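Local coordinates for entry-fusion complex associated protein OPG083 (Vaccinia virus, PDB 6CJ6), which takes part in the eleven-protein entry-fusion complex that merges viral and cellular membranes and opens a pore for the virion core to enter the host cytoplasm, at residues 10-22 / 65-77. Residues are numbered along the deposited sequence; the frame is centred on the assembly and turned at random.
Sequences LYNLFIDSYLQKL and LMVESFIEVISLL. With PDO (1,3-propandiol), chain X.
Ser17 and Glu72 join helices 10-24 and 59-74 through a polar seam, beside which a 1,3-propandiol is modelled. Ser17 OG donates to Glu72 OE1 at 2.8 Å, meeting the carboxylate from above its plane, 38° out of it. The hydroxyl reaches that oxygen because it lies anti to the backbone N (chi1 166°). Lys21 NZ adds a long salt bridge of 3.6 Å to the same Glu72 OE1 and a hydrogen bond to the diol O3, whose single proton can only be shared between Ser17 O and OG. Some diol contacts are too short to be exact, and the molecule probably comes from the crystallisation liquor.

Ser69 CA and Tyr18 CA make the closest backbone approach, 5.7 Å. Ser69 is a small knob among Phe14, Ser17, Tyr18 and Lys21; its hydroxyl donates back to Leu65 O. Backbone Ser69 N reaches that carbonyl from the opposite face, so two donors grip one oxygen.

These two helices of the L1R/F9L family fold run roughly antiparallel (140°), their segment axes 8.8 Å apart, and pack knobs into holes. On the buried side Phe14 sits among Met66, Ser69, Phe70 and Val73, its ring edge bringing CE1 3.2 Å from Met66 O. The bent Met66 chain lays CE against Tyr18 CE2 at 3.5 Å, while SD makes an oblique Met-aromatic contact with that ring. Helix 145-158 covers Phe14 with Leu158 and Met66 with Leu151. At the far end, Leu10 and Leu77 meet tip to tip through their CD1 atoms, and Val73 CG2 packs on Leu13 CB.

The interface thus divides into a largely apolar, aromatic side, where Tyr18 OH is buried without a modelled hydrogen-bond partner, and a charged margin, where lysine and serine would probably stabilise Glu72 as a carboxylate.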
loop_
_atom_site.group_PDB
_atom_site.type_symbol
_atom_site.label_atom_id
_atom_site.label_comp_id
_atom_site.label_asym_id
_atom_site.label_seq_id
_atom_site.Cartn_x
_atom_site.Cartn_y
_atom_site.Cartn_z
ATOM N N LEU A 10 6.276 9.205 2.185
ATOM C CA LEU A 10 6.965 7.918 2.189
ATOM C C LEU A 10 6.227 6.869 1.368
ATOM O O LEU A 10 6.864 5.969 0.810
ATOM C CB LEU A 10 7.171 7.420 3.617
ATOM C CG LEU A 10 8.495 7.803 4.273
ATOM C CD1 LEU A 10 8.645 7.101 5.611
ATOM C CD2 LEU A 10 9.647 7.455 3.349
ATOM N N TYR A 11 4.896 6.954 1.286
ATOM C CA TYR A 11 4.162 5.977 0.491
ATOM C C TYR A 11 4.579 6.021 -0.973
ATOM O O TYR A 11 4.562 4.987 -1.652
ATOM C CB TYR A 11 2.651 6.164 0.640
ATOM C CG TYR A 11 1.855 5.199 -0.214
ATOM C CD1 TYR A 11 1.751 3.858 0.132
ATOM C CD2 TYR A 11 1.225 5.625 -1.377
ATOM C CE1 TYR A 11 1.038 2.970 -0.652
ATOM C CE2 TYR A 11 0.502 4.747 -2.163
ATOM C CZ TYR A 11 0.411 3.422 -1.794
ATOM O OH TYR A 11 -0.305 2.545 -2.575
ATOM N N ASN A 12 4.958 7.201 -1.474
ATOM C CA ASN A 12 5.479 7.297 -2.834
ATOM C C ASN A 12 6.701 6.406 -3.015
ATOM O O ASN A 12 6.802 5.661 -3.995
ATOM C CB ASN A 12 5.823 8.749 -3.158
ATOM C CG ASN A 12 4.602 9.640 -3.203
ATOM O OD1 ASN A 12 4.286 10.331 -2.232
ATOM N ND2 ASN A 12 3.903 9.628 -4.333
ATOM N N LEU A 13 7.643 6.469 -2.072
ATOM C CA LEU A 13 8.821 5.612 -2.159
ATOM C C LEU A 13 8.441 4.142 -2.051
ATOM O O LEU A 13 9.001 3.295 -2.759
ATOM C CB LEU A 13 9.830 5.993 -1.075
ATOM C CG LEU A 13 10.266 7.459 -1.068
ATOM C CD1 LEU A 13 11.370 7.690 -0.049
ATOM C CD2 LEU A 13 10.709 7.893 -2.458
ATOM N N PHE A 14 7.484 3.817 -1.178
ATOM C CA PHE A 14 7.075 2.427 -1.007
ATOM C C PHE A 14 6.434 1.883 -2.275
ATOM O O PHE A 14 6.810 0.811 -2.766
ATOM C CB PHE A 14 6.115 2.300 0.179
ATOM C CG PHE A 14 5.344 1.005 0.205
ATOM C CD1 PHE A 14 5.904 -0.141 0.744
ATOM C CD2 PHE A 14 4.059 0.937 -0.312
ATOM C CE1 PHE A 14 5.198 -1.333 0.766
ATOM C CE2 PHE A 14 3.350 -0.248 -0.296
ATOM C CZ PHE A 14 3.921 -1.387 0.245
ATOM N N ILE A 15 5.454 2.606 -2.820
ATOM C CA ILE A 15 4.704 2.068 -3.949
ATOM C C ILE A 15 5.589 1.955 -5.184
ATOM O O ILE A 15 5.469 1.000 -5.960
ATOM C CB ILE A 15 3.408 2.863 -4.198
ATOM C CG1 ILE A 15 2.484 2.082 -5.136
ATOM C CG2 ILE A 15 3.704 4.246 -4.758
ATOM C CD1 ILE A 15 2.094 0.717 -4.602
ATOM N N ASP A 16 6.504 2.907 -5.378
ATOM C CA ASP A 16 7.428 2.817 -6.504
ATOM C C ASP A 16 8.292 1.569 -6.398
ATOM O O ASP A 16 8.534 0.885 -7.398
ATOM C CB ASP A 16 8.295 4.074 -6.573
ATOM C CG ASP A 16 7.509 5.299 -6.994
ATOM O OD1 ASP A 16 6.348 5.135 -7.423
ATOM O OD2 ASP A 16 8.047 6.422 -6.893
ATOM N N SER A 17 8.757 1.255 -5.186
ATOM C CA SER A 17 9.473 0.005 -4.956
ATOM C C SER A 17 8.566 -1.195 -5.182
ATOM O O SER A 17 8.962 -2.176 -5.823
ATOM C CB SER A 17 10.019 -0.018 -3.529
ATOM O OG SER A 17 10.442 -1.322 -3.167
ATOM N N TYR A 18 7.342 -1.132 -4.658
ATOM C CA TYR A 18 6.436 -2.271 -4.743
ATOM C C TYR A 18 5.998 -2.528 -6.181
ATOM O O TYR A 18 5.843 -3.685 -6.588
ATOM C CB TYR A 18 5.232 -2.036 -3.828
ATOM C CG TYR A 18 4.243 -3.175 -3.788
ATOM C CD1 TYR A 18 4.665 -4.483 -3.585
ATOM C CD2 TYR A 18 2.883 -2.939 -3.929
ATOM C CE1 TYR A 18 3.761 -5.524 -3.541
ATOM C CE2 TYR A 18 1.972 -3.976 -3.886
ATOM C CZ TYR A 18 2.416 -5.264 -3.692
ATOM O OH TYR A 18 1.510 -6.296 -3.651
ATOM N N LEU A 19 5.805 -1.464 -6.969
ATOM C CA LEU A 19 5.369 -1.642 -8.351
ATOM C C LEU A 19 6.438 -2.329 -9.195
ATOM O O LEU A 19 6.114 -3.160 -10.051
ATOM C CB LEU A 19 4.954 -0.303 -8.963
ATOM C CG LEU A 19 3.659 0.302 -8.417
ATOM C CD1 LEU A 19 3.417 1.691 -8.992
ATOM C CD2 LEU A 19 2.477 -0.613 -8.693
ATOM N N GLN A 20 7.713 -1.993 -8.974
ATOM C CA GLN A 20 8.797 -2.676 -9.679
ATOM C C GLN A 20 8.735 -4.180 -9.450
ATOM O O GLN A 20 8.852 -4.973 -10.393
ATOM C CB GLN A 20 10.149 -2.140 -9.209
ATOM C CG GLN A 20 10.602 -0.848 -9.856
ATOM C CD GLN A 20 12.052 -0.532 -9.531
ATOM O OE1 GLN A 20 12.793 -1.395 -9.066
ATOM N NE2 GLN A 20 12.460 0.709 -9.767
ATOM N N LYS A 21 8.556 -4.590 -8.194
ATOM C CA LYS A 21 8.529 -6.011 -7.872
ATOM C C LYS A 21 7.302 -6.692 -8.468
ATOM O O LYS A 21 7.379 -7.843 -8.913
ATOM C CB LYS A 21 8.568 -6.188 -6.356
ATOM C CG LYS A 21 9.796 -5.578 -5.690
ATOM C CD LYS A 21 9.466 -5.098 -4.285
ATOM C CE LYS A 21 10.581 -5.404 -3.296
ATOM N NZ LYS A 21 11.838 -4.665 -3.589
ATOM N N LEU A 22 6.162 -5.995 -8.493
ATOM C CA LEU A 22 4.950 -6.579 -9.061
ATOM C C LEU A 22 5.120 -6.877 -10.546
ATOM O O LEU A 22 4.636 -7.902 -11.039
ATOM C CB LEU A 22 3.759 -5.645 -8.841
ATOM C CG LEU A 22 3.242 -5.467 -7.415
ATOM C CD1 LEU A 22 2.041 -4.535 -7.397
ATOM C CD2 LEU A 22 2.891 -6.809 -6.798
ATOM N N LEU A 65 6.517 -9.222 -1.201
ATOM C CA LEU A 65 7.083 -8.024 -1.815
ATOM C C LEU A 65 6.566 -6.759 -1.141
ATOM O O LEU A 65 7.272 -5.744 -1.096
ATOM C CB LEU A 65 6.747 -7.994 -3.306
ATOM C CG LEU A 65 7.200 -9.185 -4.151
ATOM C CD1 LEU A 65 6.599 -9.105 -5.545
ATOM C CD2 LEU A 65 8.713 -9.244 -4.225
ATOM N N MET A 66 5.336 -6.806 -0.627
ATOM C CA MET A 66 4.797 -5.703 0.159
ATOM C C MET A 66 5.653 -5.445 1.391
ATOM O O MET A 66 5.888 -4.291 1.764
ATOM C CB MET A 66 3.370 -6.060 0.569
ATOM C CG MET A 66 2.554 -4.979 1.209
ATOM S SD MET A 66 0.825 -5.223 0.750
ATOM C CE MET A 66 0.740 -4.084 -0.617
ATOM N N VAL A 67 6.136 -6.509 2.034
ATOM C CA VAL A 67 6.944 -6.340 3.237
ATOM C C VAL A 67 8.380 -5.960 2.890
ATOM O O VAL A 67 8.994 -5.131 3.574
ATOM C CB VAL A 67 6.852 -7.590 4.131
ATOM C CG1 VAL A 67 7.961 -7.596 5.169
ATOM C CG2 VAL A 67 5.499 -7.635 4.816
ATOM N N GLU A 68 8.939 -6.550 1.826
ATOM C CA GLU A 68 10.268 -6.153 1.372
ATOM C C GLU A 68 10.332 -4.649 1.145
ATOM O O GLU A 68 11.256 -3.974 1.614
ATOM C CB GLU A 68 10.637 -6.879 0.076
ATOM C CG GLU A 68 10.744 -8.390 0.165
ATOM C CD GLU A 68 11.297 -9.003 -1.115
ATOM O OE1 GLU A 68 12.323 -8.501 -1.622
ATOM O OE2 GLU A 68 10.702 -9.977 -1.621
ATOM N N SER A 69 9.341 -4.108 0.430
ATOM C CA SER A 69 9.332 -2.681 0.134
ATOM C C SER A 69 9.198 -1.854 1.407
ATOM O O SER A 69 9.849 -0.813 1.550
ATOM C CB SER A 69 8.200 -2.357 -0.845
ATOM O OG SER A 69 8.293 -3.140 -2.025
ATOM N N PHE A 70 8.359 -2.303 2.345
ATOM C CA PHE A 70 8.179 -1.570 3.593
ATOM C C PHE A 70 9.486 -1.471 4.366
ATOM O O PHE A 70 9.880 -0.387 4.808
ATOM C CB PHE A 70 7.100 -2.238 4.445
ATOM C CG PHE A 70 6.906 -1.596 5.792
ATOM C CD1 PHE A 70 6.159 -0.435 5.920
ATOM C CD2 PHE A 70 7.467 -2.154 6.931
ATOM C CE1 PHE A 70 5.978 0.158 7.158
ATOM C CE2 PHE A 70 7.289 -1.567 8.172
ATOM C CZ PHE A 70 6.545 -0.410 8.287
ATOM N N ILE A 71 10.169 -2.603 4.548
ATOM C CA ILE A 71 11.456 -2.592 5.236
ATOM C C ILE A 71 12.458 -1.734 4.476
ATOM O O ILE A 71 13.180 -0.921 5.067
ATOM C CB ILE A 71 11.962 -4.032 5.436
ATOM C CG1 ILE A 71 11.070 -4.773 6.433
ATOM C CG2 ILE A 71 13.416 -4.029 5.884
ATOM C CD1 ILE A 71 11.184 -6.276 6.346
ATOM N N GLU A 72 12.504 -1.892 3.151
ATOM C CA GLU A 72 13.441 -1.122 2.340
ATOM C C GLU A 72 13.213 0.376 2.491
ATOM O O GLU A 72 14.171 1.151 2.585
ATOM C CB GLU A 72 13.301 -1.525 0.876
ATOM C CG GLU A 72 14.086 -0.644 -0.062
ATOM C CD GLU A 72 13.538 -0.662 -1.468
ATOM O OE1 GLU A 72 12.851 -1.643 -1.826
ATOM O OE2 GLU A 72 13.788 0.314 -2.209
ATOM N N VAL A 73 11.950 0.803 2.522
ATOM C CA VAL A 73 11.648 2.229 2.553
ATOM C C VAL A 73 11.745 2.787 3.967
ATOM O O VAL A 73 12.216 3.911 4.171
ATOM C CB VAL A 73 10.278 2.497 1.903
ATOM C CG1 VAL A 73 9.682 3.803 2.409
ATOM C CG2 VAL A 73 10.420 2.521 0.390
ATOM N N ILE A 74 11.311 2.014 4.967
ATOM C CA ILE A 74 11.276 2.522 6.334
ATOM C C ILE A 74 12.672 2.753 6.902
ATOM O O ILE A 74 12.829 3.544 7.838
ATOM C CB ILE A 74 10.418 1.617 7.240
ATOM C CG1 ILE A 74 9.698 2.454 8.298
ATOM C CG2 ILE A 74 11.271 0.533 7.888
ATOM C CD1 ILE A 74 8.644 3.367 7.722
ATOM N N SER A 75 13.698 2.101 6.347
ATOM C CA SER A 75 15.050 2.244 6.876
ATOM C C SER A 75 15.574 3.671 6.774
ATOM O O SER A 75 16.532 4.019 7.473
ATOM C CB SER A 75 16.002 1.276 6.172
ATOM O OG SER A 75 15.643 -0.068 6.439
ATOM N N LEU A 76 14.973 4.503 5.928
ATOM C CA LEU A 76 15.381 5.894 5.790
ATOM C C LEU A 76 14.907 6.765 6.948
ATOM O O LEU A 76 15.087 7.987 6.901
ATOM C CB LEU A 76 14.897 6.456 4.448
ATOM C CG LEU A 76 15.457 5.725 3.222
ATOM C CD1 LEU A 76 14.773 6.173 1.941
ATOM C CD2 LEU A 76 16.964 5.925 3.129
ATOM N N LEU A 77 14.316 6.171 7.976
ATOM C CA LEU A 77 13.839 6.880 9.149
ATOM C C LEU A 77 14.740 6.597 10.340
ATOM O O LEU A 77 15.418 5.565 10.386
ATOM C CB LEU A 77 12.415 6.425 9.502
ATOM C CG LEU A 77 11.276 6.882 8.591
ATOM C CD1 LEU A 77 9.943 6.410 9.146
ATOM C CD2 LEU A 77 11.289 8.395 8.432
HETATM C C1 PDO X . 13.348 0.627 -5.265
HETATM O O1 PDO X . 12.198 1.480 -5.301
HETATM C C2 PDO X . 12.939 -0.755 -4.769
HETATM C C3 PDO X . 12.549 -1.658 -5.933
HETATM O O3 PDO X . 12.019 -2.888 -5.426
#